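Local coordinates for Non-heme chloroperoxidase CPO-A1 (Streptomyces aureofaciens, PDB 1A8Q), which acts as a cofactor-free haloperoxidase that can brominate substrates and may perform the chlorination step of 7-chlorotetracycline biosynthesis, at residues C3-G8 and A73-D78; R48-D53 and T81-R86; V88-H93 and G110-A115; E99-V104 and T202-D207. All coordinates share one frame; numbering follows the deposited sequence.

Interaction 1. Residues C3-G8 and A73-D78; sequences CTTRDG and ADDLND
R6 meets D78 and D75 through a single carboxylate oxygen of each. D78 OD2 takes the backbone N of R6 at 2.9 Å, in a nearly straight bond of 164°, and R6 NH1 at 2.8 Å; the two donors reach it from opposite faces of the carboxylate plane. CG of R6 lies between its own backbone N and carbonyl carbon (chi1 67°), and CB, CG and CD then run past D78 OD2, so that N and NH1 can both reach it. D75 OD1 is gripped end-on by both terminal nitrogens, R6 NH1 at 2.8 Å on its anti lone pair and R6 NH2 at 3.0 Å from above the carboxylate plane. Both salt bridges leave the edge of the guanidinium. Over the centre of one face sits D74 CB, 3.4 Å from R6 CZ, while D7 OD2 lies off the opposite face near the rim, a pairing of charges without an N-H aimed at it. T5 packs alongside the acids, its CB 3.3 Å from D78 OD2, and a water receives the T5 hydroxyl and donates to D7 OD2 and D75 OD1.

Farther out, D75 OD2 has a salt bridge to R55, and the D74 carboxylate is held by H107 and R106. R6, with R55 and R106, probably offsets the repulsion among these acids.

D7 N bonds back to T5 OG1, an ST turn within the type I turn T5-G8. That turn links the antiparallel strands 2-4 and 10-16, so the contact joins the hairpin at the margin of the alpha/beta hydrolase sheet to helix 69-82.

Interaction 2. Residues R48-D53 and T81-R86; sequences RGIAHD and TDLDLR
L83 O and R48 are joined by a water: it donates to the carbonyl oxygen, 2.8 Å from L83 O, and accepts from R48 NH2 at 3.0 Å, sitting at the edge of the guanidinium in its plane. The same NH2 has a salt bridge to D15 OD2 on strand 10-16. R48 gets this far by running extended from CG to NE, with CG anti to its backbone N (chi1 179°).

L85 CD2 lies over one face of the guanidinium, 3.6 Å from R48 NH1, and the two side chains cross at about a right angle. L83 CD1 approaches less closely, 4.2 Å from R48 NH2. The other methyl of L85 serves I50: I50 CD1 and L85 CD1 meet tip to tip at 3.6 Å, with L83 CD1 a looser neighbour at 4.3 Å from I50 CD1. P21 and L80 also pack on L85, and Y13 on L83.

Between the two leucines, D84 (phi 47°) leaves the helix in a Schellman motif. The chain is here in the crossover from strand 48-52, through helix 69-82, to strand 88-93.

No direct hydrogen bond spans the two segments, so the join rests on methyl packing and a water relay. The salt bridge to D15 probably helps R48 tolerate L85 over a face, and its positive end, linked by water to a carbonyl where the helix runs out, is probably favourable there.

Interaction 3. Residues V88-H93 and G110-A115; sequences VTLVAH and GRLRSA
V88 and L112 begin a parallel strand pairing in which V88 O is gripped by two amides. R113 N donates to V88 O at 2.7 Å, and S114 N adds a weak bond of 3.4 Å to the same oxygen, while V88 N reaches R111 O at 2.9 Å almost straight (174°). One acceptor serves two successive amides because the register slips by a residue, a beta bulge; beyond it L90 N bonds to S114 O.

On one face T89 OG1 donates to S114 OG at 2.7 Å, and itself takes a hydrogen bond from R20. The serine hydroxyl, between its backbone N and carbonyl carbon (chi1 53°), is turned to meet it. Helix 260-272 covers this face through L272 and F271. The strands are the two ends of a beta-alpha-beta unit around helix 96-107, which lies on the other face. There L90 and L112 cross at about a right angle, L90 CG 3.9 Å from L112 CD2, with L100 and V104 of that helix packed on them.

At the bulge end the packing gives way to partly exposed arginines. Of the R113 side chain, CB stays near V88 O, at 3.6 Å, while the guanidinium goes off to D87 and the C-terminal carboxylate of K274; that of R111 leaves for L85 O and D84.

Interaction 4. Residues E99-V104 and T202-D207; sequences ELARYV and TDFTED
R102 and D207 carry the electrostatic part of the contact. R102 grips side-on, NE donating to D207 OD2 at 2.8 Å and 166°, NH2 to the same oxygen at a longer 3.2 Å. Both arrive on the syn side of OD2, and OD2 lies in the guanidinium plane, although the two flat groups are turned 56° apart. Bends at chi2 (65°) and chi3 fold the arginine back so that NE faces the aspartate. NH1 has its own salt bridge, to D70.

A second polar group organises the loop ahead of helix 205-208. D203 OD1 accepts from T205 N at 2.8 Å, an Asx turn, and from T205 OG1 at 2.7 Å on its syn lone pair.

Among the apolar contacts, A101 CB touches F204 CD1 at 4.0 Å, and the F204 ring is stacked edge-to-face with F69. T202 CG2 comes within 3.7 Å of R102 NH2. The two chains also come close at the backbone, with D207 CB 3.4 Å from A101 O.

Helix 96-107 follows the strand that leads to S94, whereas 202-207 closes the helical insertion between strands 112-118 and 215-220, the cap region of alpha/beta hydrolases. The polar part of their join converges on one oxygen with two donors; A101 and F204 supply apolar packing. R102, shared between D207 and D70, probably remains charged, and D207, in the first turn of its helix, would probably be stabilised as an anion.

Helix 69-82 ties interactions 1 and 2 together: their centres lie about 12 Å apart, and L76 packs on H52. Interaction 3 sits deeper in the same sheet, its centre about 11 Å from that of interaction 2, and R111 joins the two through a probable hydrogen bond to L85 O and a salt bridge with D84. Interaction 4 packs against interaction 3, with R111 CD near Y103 OH, and on interaction 1 where A73 meets R102 and Y103. A probable hydrogen bond between H52 NE2 and E99 OE2 links 2 with 4. The catalytic triad is S94, D223 and H252. Strand 88-93 ends just before S94, H93 contacting H252, and the F204 side chain lies about 11 Å from that of S94.

Interaction 1. Residues C3-G8 and A73-D78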
# COMPACT_ATOMS: atom_id res chain seq x y z
N CYS A 3 -5.11 14.25 -11.97
CA CYS A 3 -5.87 13.44 -12.92
C CYS A 3 -7.34 13.56 -12.51
O CYS A 3 -7.63 13.38 -11.32
CB CYS A 3 -5.43 11.98 -12.80
SG CYS A 3 -6.55 10.85 -13.69
N THR A 4 -8.21 13.92 -13.44
CA THR A 4 -9.63 14.01 -13.05
C THR A 4 -10.32 12.69 -13.41
O THR A 4 -10.20 12.24 -14.55
CB THR A 4 -10.30 15.19 -13.75
OG1 THR A 4 -9.62 16.41 -13.39
CG2 THR A 4 -11.76 15.32 -13.36
N THR A 5 -10.97 12.08 -12.42
CA THR A 5 -11.54 10.76 -12.65
C THR A 5 -12.84 10.90 -13.44
O THR A 5 -13.40 11.98 -13.59
CB THR A 5 -11.82 9.96 -11.38
OG1 THR A 5 -12.90 10.61 -10.68
CG2 THR A 5 -10.59 9.91 -10.48
N ARG A 6 -13.39 9.72 -13.74
CA ARG A 6 -14.69 9.65 -14.42
C ARG A 6 -15.81 10.29 -13.62
O ARG A 6 -16.85 10.69 -14.18
CB ARG A 6 -14.99 8.14 -14.55
CG ARG A 6 -15.22 7.52 -13.17
CD ARG A 6 -14.87 6.03 -13.11
NE ARG A 6 -14.95 5.55 -11.73
CZ ARG A 6 -14.00 5.77 -10.83
NH1 ARG A 6 -12.89 6.39 -11.19
NH2 ARG A 6 -14.14 5.36 -9.58
N ASP A 7 -15.68 10.40 -12.32
CA ASP A 7 -16.65 11.00 -11.43
C ASP A 7 -16.37 12.45 -11.09
O ASP A 7 -17.06 12.99 -10.21
CB ASP A 7 -16.64 10.31 -10.05
CG ASP A 7 -16.98 8.84 -10.12
OD1 ASP A 7 -17.95 8.52 -10.83
OD2 ASP A 7 -16.27 8.06 -9.45
N GLY A 8 -15.31 13.03 -11.63
CA GLY A 8 -15.01 14.43 -11.36
C GLY A 8 -14.13 14.60 -10.13
O GLY A 8 -13.91 15.74 -9.70
N ALA A 73 -9.75 1.00 -7.26
CA ALA A 73 -9.19 0.40 -8.49
C ALA A 73 -9.59 1.14 -9.73
O ALA A 73 -8.85 1.26 -10.71
CB ALA A 73 -9.70 -1.06 -8.57
N ASP A 74 -10.81 1.70 -9.83
CA ASP A 74 -11.27 2.40 -10.99
C ASP A 74 -10.56 3.77 -11.07
O ASP A 74 -10.34 4.29 -12.16
CB ASP A 74 -12.79 2.59 -11.07
CG ASP A 74 -13.53 1.28 -11.26
OD1 ASP A 74 -12.93 0.24 -11.52
OD2 ASP A 74 -14.80 1.29 -11.09
N ASP A 75 -10.33 4.38 -9.90
CA ASP A 75 -9.54 5.62 -9.90
C ASP A 75 -8.14 5.33 -10.43
O ASP A 75 -7.67 6.11 -11.27
CB ASP A 75 -9.45 6.21 -8.50
CG ASP A 75 -10.76 6.80 -7.99
OD1 ASP A 75 -11.75 6.96 -8.72
OD2 ASP A 75 -10.75 7.16 -6.78
N LEU A 76 -7.53 4.22 -10.04
CA LEU A 76 -6.21 3.83 -10.57
C LEU A 76 -6.31 3.60 -12.07
O LEU A 76 -5.49 4.09 -12.85
CB LEU A 76 -5.69 2.61 -9.80
CG LEU A 76 -4.38 2.00 -10.33
CD1 LEU A 76 -3.26 3.02 -10.13
CD2 LEU A 76 -4.05 0.70 -9.61
N ASN A 77 -7.40 2.94 -12.52
CA ASN A 77 -7.59 2.75 -13.96
C ASN A 77 -7.66 4.06 -14.71
O ASN A 77 -7.11 4.21 -15.81
CB ASN A 77 -8.84 1.90 -14.24
CG ASN A 77 -9.09 1.73 -15.73
OD1 ASN A 77 -10.09 2.18 -16.30
ND2 ASN A 77 -8.15 1.10 -16.39
N ASP A 78 -8.34 5.06 -14.14
CA ASP A 78 -8.45 6.37 -14.81
C ASP A 78 -7.07 7.02 -14.94
O ASP A 78 -6.81 7.61 -15.98
CB ASP A 78 -9.40 7.32 -14.07
CG ASP A 78 -10.87 6.98 -14.26
OD1 ASP A 78 -11.21 6.21 -15.20
OD2 ASP A 78 -11.67 7.45 -13.44
O HOH W 1 -13.81 8.84 -8.87

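Interaction 2. Residues R48-D53 and T81-R86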
# COMPACT_ATOMS: atom_id res chain seq x y z
N ARG A 48 10.40 5.65 -14.94
CA ARG A 48 9.47 6.78 -14.68
C ARG A 48 8.77 6.38 -13.38
O ARG A 48 8.18 5.29 -13.36
CB ARG A 48 8.52 6.91 -15.83
CG ARG A 48 7.48 8.01 -15.71
CD ARG A 48 6.66 8.14 -16.99
NE ARG A 48 5.59 9.12 -16.80
CZ ARG A 48 4.67 9.29 -17.76
NH1 ARG A 48 4.73 8.58 -18.90
NH2 ARG A 48 3.69 10.16 -17.63
N GLY A 49 8.72 7.29 -12.40
CA GLY A 49 8.13 6.88 -11.11
C GLY A 49 6.90 7.75 -10.90
O GLY A 49 6.99 8.97 -10.99
N ILE A 50 5.76 7.09 -10.60
CA ILE A 50 4.53 7.83 -10.42
C ILE A 50 3.92 7.43 -9.08
O ILE A 50 3.92 6.25 -8.72
CB ILE A 50 3.51 7.48 -11.54
CG1 ILE A 50 3.96 8.13 -12.86
CG2 ILE A 50 2.10 7.96 -11.25
CD1 ILE A 50 3.48 7.38 -14.07
N ALA A 51 3.41 8.42 -8.31
CA ALA A 51 2.77 8.01 -7.04
C ALA A 51 1.59 8.95 -6.80
O ALA A 51 1.76 10.17 -6.73
CB ALA A 51 3.71 8.04 -5.85
N HIS A 52 0.39 8.35 -6.75
CA HIS A 52 -0.82 9.14 -6.61
C HIS A 52 -1.28 9.11 -5.16
O HIS A 52 -0.86 8.27 -4.37
CB HIS A 52 -2.00 8.62 -7.47
CG HIS A 52 -2.34 7.18 -7.21
ND1 HIS A 52 -1.43 6.17 -7.34
CD2 HIS A 52 -3.52 6.60 -6.81
CE1 HIS A 52 -1.99 5.01 -7.07
NE2 HIS A 52 -3.27 5.24 -6.75
N ASP A 53 -2.13 10.08 -4.81
CA ASP A 53 -2.74 10.12 -3.50
C ASP A 53 -4.19 9.59 -3.65
O ASP A 53 -4.93 10.09 -4.50
CB ASP A 53 -2.86 11.58 -3.02
CG ASP A 53 -1.50 12.22 -2.69
OD1 ASP A 53 -0.46 11.54 -2.62
OD2 ASP A 53 -1.51 13.46 -2.46
N THR A 81 -5.07 5.12 -17.64
CA THR A 81 -5.64 5.39 -18.96
C THR A 81 -5.38 6.81 -19.43
O THR A 81 -5.03 7.04 -20.60
CB THR A 81 -7.17 5.14 -18.92
OG1 THR A 81 -7.36 3.76 -18.55
CG2 THR A 81 -7.78 5.43 -20.28
N ASP A 82 -5.53 7.79 -18.54
CA ASP A 82 -5.30 9.20 -18.89
C ASP A 82 -3.86 9.40 -19.36
O ASP A 82 -3.60 10.18 -20.28
CB ASP A 82 -5.53 10.09 -17.66
CG ASP A 82 -5.33 11.57 -17.85
OD1 ASP A 82 -5.67 12.12 -18.93
OD2 ASP A 82 -4.90 12.27 -16.91
N LEU A 83 -2.90 8.81 -18.69
CA LEU A 83 -1.48 8.91 -19.04
C LEU A 83 -1.06 7.89 -20.10
O LEU A 83 0.09 7.90 -20.53
CB LEU A 83 -0.63 8.71 -17.77
CG LEU A 83 -0.82 9.84 -16.73
CD1 LEU A 83 0.07 9.58 -15.53
CD2 LEU A 83 -0.55 11.20 -17.33
N ASP A 84 -1.98 7.03 -20.48
CA ASP A 84 -1.82 5.94 -21.42
C ASP A 84 -0.55 5.16 -21.13
O ASP A 84 0.35 4.99 -21.97
CB ASP A 84 -1.85 6.46 -22.86
CG ASP A 84 -2.05 5.31 -23.85
OD1 ASP A 84 -2.38 4.17 -23.46
OD2 ASP A 84 -1.83 5.60 -25.04
N LEU A 85 -0.44 4.66 -19.90
CA LEU A 85 0.74 3.93 -19.48
C LEU A 85 0.67 2.45 -19.84
O LEU A 85 -0.37 1.82 -19.72
CB LEU A 85 0.87 4.02 -17.96
CG LEU A 85 0.99 5.49 -17.46
CD1 LEU A 85 1.06 5.45 -15.94
CD2 LEU A 85 2.24 6.13 -18.03
N ARG A 86 1.79 1.93 -20.32
CA ARG A 86 1.92 0.53 -20.71
C ARG A 86 3.18 -0.08 -20.13
O ARG A 86 4.16 0.64 -19.81
CB ARG A 86 2.03 0.45 -22.25
CG ARG A 86 0.81 0.96 -23.01
CD ARG A 86 -0.30 -0.07 -22.81
NE ARG A 86 -1.44 0.03 -23.71
CZ ARG A 86 -2.38 -0.92 -23.66
NH1 ARG A 86 -2.24 -1.95 -22.84
NH2 ARG A 86 -3.45 -0.84 -24.44
O HOH W 2 2.05 9.81 -20.11

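Interaction 3. Residues V88-H93 and G110-A115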
# COMPACT_ATOMS: atom_id res chain seq x y z
N VAL A 88 3.61 -1.43 -17.31
CA VAL A 88 3.78 -0.85 -15.97
C VAL A 88 4.12 -1.86 -14.89
O VAL A 88 3.64 -3.00 -14.87
CB VAL A 88 2.42 -0.19 -15.63
CG1 VAL A 88 2.38 0.32 -14.19
CG2 VAL A 88 1.99 0.91 -16.59
N THR A 89 4.92 -1.47 -13.90
CA THR A 89 5.04 -2.26 -12.67
C THR A 89 4.25 -1.51 -11.59
O THR A 89 4.54 -0.35 -11.39
CB THR A 89 6.49 -2.43 -12.23
OG1 THR A 89 7.13 -3.30 -13.20
CG2 THR A 89 6.57 -3.16 -10.89
N LEU A 90 3.33 -2.20 -10.95
CA LEU A 90 2.59 -1.59 -9.85
C LEU A 90 3.24 -2.06 -8.57
O LEU A 90 3.57 -3.25 -8.40
CB LEU A 90 1.13 -2.10 -9.79
CG LEU A 90 0.27 -1.69 -10.99
CD1 LEU A 90 -1.12 -2.32 -10.78
CD2 LEU A 90 0.18 -0.18 -11.12
N VAL A 91 3.49 -1.14 -7.64
CA VAL A 91 4.16 -1.49 -6.39
C VAL A 91 3.21 -0.99 -5.29
O VAL A 91 2.91 0.21 -5.30
CB VAL A 91 5.48 -0.72 -6.25
CG1 VAL A 91 6.12 -1.01 -4.90
CG2 VAL A 91 6.43 -1.09 -7.41
N ALA A 92 2.75 -1.87 -4.42
CA ALA A 92 1.75 -1.43 -3.43
C ALA A 92 2.19 -1.75 -2.02
O ALA A 92 2.86 -2.75 -1.77
CB ALA A 92 0.47 -2.22 -3.77
N HIS A 93 1.80 -0.86 -1.08
CA HIS A 93 2.08 -1.18 0.33
C HIS A 93 0.76 -1.31 1.10
O HIS A 93 -0.17 -0.57 0.82
CB HIS A 93 2.86 0.02 0.95
CG HIS A 93 3.01 -0.07 2.43
ND1 HIS A 93 2.49 0.98 3.22
CD2 HIS A 93 3.55 -0.94 3.28
CE1 HIS A 93 2.75 0.69 4.49
NE2 HIS A 93 3.39 -0.47 4.56
N GLY A 110 -3.53 -6.14 -19.02
CA GLY A 110 -3.07 -5.72 -20.34
C GLY A 110 -2.04 -4.59 -20.32
O GLY A 110 -1.12 -4.57 -21.14
N ARG A 111 -2.15 -3.69 -19.34
CA ARG A 111 -1.18 -2.58 -19.26
C ARG A 111 -0.00 -2.91 -18.36
O ARG A 111 0.87 -2.05 -18.15
CB ARG A 111 -1.88 -1.35 -18.65
CG ARG A 111 -2.89 -0.67 -19.53
CD ARG A 111 -3.47 0.60 -18.87
NE ARG A 111 -4.38 1.25 -19.79
CZ ARG A 111 -4.12 2.05 -20.80
NH1 ARG A 111 -2.90 2.42 -21.11
NH2 ARG A 111 -5.17 2.51 -21.49
N LEU A 112 0.03 -4.10 -17.78
CA LEU A 112 1.01 -4.38 -16.75
C LEU A 112 2.11 -5.35 -17.17
O LEU A 112 1.89 -6.33 -17.88
CB LEU A 112 0.36 -4.99 -15.49
CG LEU A 112 -0.90 -4.30 -14.95
CD1 LEU A 112 -1.39 -5.00 -13.69
CD2 LEU A 112 -0.56 -2.83 -14.66
N ARG A 113 3.28 -5.08 -16.63
CA ARG A 113 4.42 -5.98 -16.77
C ARG A 113 4.56 -6.86 -15.55
O ARG A 113 4.83 -8.07 -15.67
CB ARG A 113 5.71 -5.16 -16.93
CG ARG A 113 6.92 -6.12 -17.03
CD ARG A 113 8.07 -5.25 -17.53
NE ARG A 113 9.12 -6.01 -18.14
CZ ARG A 113 9.95 -5.59 -19.08
NH1 ARG A 113 9.89 -4.38 -19.60
NH2 ARG A 113 10.83 -6.50 -19.49
N SER A 114 4.49 -6.28 -14.35
CA SER A 114 4.76 -7.02 -13.13
C SER A 114 4.17 -6.26 -11.92
O SER A 114 3.68 -5.15 -12.11
CB SER A 114 6.26 -7.25 -12.91
OG SER A 114 6.93 -5.97 -12.99
N ALA A 115 4.24 -6.89 -10.76
CA ALA A 115 3.63 -6.31 -9.55
C ALA A 115 4.44 -6.65 -8.32
O ALA A 115 5.15 -7.64 -8.24
CB ALA A 115 2.23 -6.89 -9.34

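Interaction 4. Residues E99-V104 and T202-D207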
# COMPACT_ATOMS: atom_id res chain seq x y z
N GLU A 99 -5.98 -2.37 -3.55
CA GLU A 99 -6.20 -1.61 -4.77
C GLU A 99 -5.55 -2.28 -5.97
O GLU A 99 -6.14 -2.33 -7.06
CB GLU A 99 -5.65 -0.16 -4.55
CG GLU A 99 -5.78 0.74 -5.79
CD GLU A 99 -5.36 2.19 -5.48
OE1 GLU A 99 -5.70 2.65 -4.38
OE2 GLU A 99 -4.71 2.78 -6.34
N LEU A 100 -4.35 -2.78 -5.78
CA LEU A 100 -3.59 -3.47 -6.86
C LEU A 100 -4.34 -4.77 -7.24
O LEU A 100 -4.66 -4.90 -8.41
CB LEU A 100 -2.20 -3.79 -6.35
CG LEU A 100 -1.15 -4.14 -7.42
CD1 LEU A 100 0.26 -4.18 -6.78
CD2 LEU A 100 -1.42 -5.51 -8.00
N ALA A 101 -4.69 -5.53 -6.23
CA ALA A 101 -5.41 -6.81 -6.53
C ALA A 101 -6.73 -6.57 -7.21
O ALA A 101 -7.11 -7.24 -8.21
CB ALA A 101 -5.56 -7.54 -5.22
N ARG A 102 -7.54 -5.62 -6.73
CA ARG A 102 -8.84 -5.38 -7.34
C ARG A 102 -8.72 -4.75 -8.70
O ARG A 102 -9.54 -4.99 -9.57
CB ARG A 102 -9.74 -4.60 -6.35
CG ARG A 102 -11.13 -4.32 -6.92
CD ARG A 102 -11.95 -5.60 -7.15
NE ARG A 102 -11.80 -6.54 -6.07
CZ ARG A 102 -12.53 -6.53 -4.95
NH1 ARG A 102 -13.47 -5.61 -4.81
NH2 ARG A 102 -12.29 -7.46 -4.03
N TYR A 103 -7.66 -3.94 -8.98
CA TYR A 103 -7.39 -3.48 -10.33
C TYR A 103 -7.16 -4.67 -11.28
O TYR A 103 -7.77 -4.65 -12.36
CB TYR A 103 -6.14 -2.53 -10.33
CG TYR A 103 -5.83 -2.10 -11.75
CD1 TYR A 103 -6.45 -1.08 -12.42
CD2 TYR A 103 -4.83 -2.84 -12.40
CE1 TYR A 103 -6.12 -0.77 -13.74
CE2 TYR A 103 -4.49 -2.55 -13.72
CZ TYR A 103 -5.13 -1.54 -14.36
OH TYR A 103 -4.77 -1.26 -15.66
N VAL A 104 -6.38 -5.64 -10.86
CA VAL A 104 -6.18 -6.82 -11.74
C VAL A 104 -7.52 -7.54 -11.96
O VAL A 104 -7.90 -7.92 -13.09
CB VAL A 104 -5.11 -7.73 -11.16
CG1 VAL A 104 -5.06 -9.10 -11.84
CG2 VAL A 104 -3.74 -7.06 -11.32
N THR A 202 -12.27 -7.23 3.41
CA THR A 202 -12.42 -7.60 2.00
C THR A 202 -11.53 -8.78 1.67
O THR A 202 -10.37 -8.80 2.07
CB THR A 202 -12.08 -6.42 1.08
OG1 THR A 202 -12.93 -5.30 1.39
CG2 THR A 202 -12.24 -6.77 -0.39
N ASP A 203 -12.09 -9.76 0.94
CA ASP A 203 -11.26 -10.94 0.59
C ASP A 203 -10.83 -10.82 -0.85
O ASP A 203 -11.65 -10.71 -1.79
CB ASP A 203 -12.15 -12.17 0.85
CG ASP A 203 -11.48 -13.49 0.58
OD1 ASP A 203 -10.44 -13.52 -0.10
OD2 ASP A 203 -11.94 -14.55 1.06
N PHE A 204 -9.51 -10.89 -1.10
CA PHE A 204 -9.01 -10.75 -2.47
C PHE A 204 -8.52 -12.08 -3.03
O PHE A 204 -7.89 -12.09 -4.08
CB PHE A 204 -7.76 -9.81 -2.50
CG PHE A 204 -8.13 -8.43 -1.96
CD1 PHE A 204 -8.72 -7.50 -2.79
CD2 PHE A 204 -7.92 -8.16 -0.63
CE1 PHE A 204 -9.09 -6.24 -2.28
CE2 PHE A 204 -8.29 -6.90 -0.10
CZ PHE A 204 -8.85 -5.98 -0.96
N THR A 205 -8.90 -13.18 -2.38
CA THR A 205 -8.39 -14.47 -2.91
C THR A 205 -8.70 -14.67 -4.38
O THR A 205 -7.78 -15.06 -5.12
CB THR A 205 -9.01 -15.61 -2.07
OG1 THR A 205 -8.69 -15.46 -0.70
CG2 THR A 205 -8.44 -16.97 -2.52
N GLU A 206 -9.92 -14.43 -4.83
CA GLU A 206 -10.26 -14.65 -6.24
C GLU A 206 -9.60 -13.69 -7.22
O GLU A 206 -9.31 -14.06 -8.37
CB GLU A 206 -11.77 -14.72 -6.43
CG GLU A 206 -12.37 -15.89 -5.63
CD GLU A 206 -11.81 -17.24 -6.04
OE1 GLU A 206 -11.86 -17.54 -7.25
OE2 GLU A 206 -11.28 -17.99 -5.19
N ASP A 207 -9.29 -12.47 -6.77
CA ASP A 207 -8.52 -11.57 -7.61
C ASP A 207 -7.07 -12.04 -7.79
O ASP A 207 -6.53 -11.90 -8.90
CB ASP A 207 -8.46 -10.16 -6.97
CG ASP A 207 -9.79 -9.43 -6.98
OD1 ASP A 207 -10.60 -9.55 -7.93
OD2 ASP A 207 -10.03 -8.70 -6.00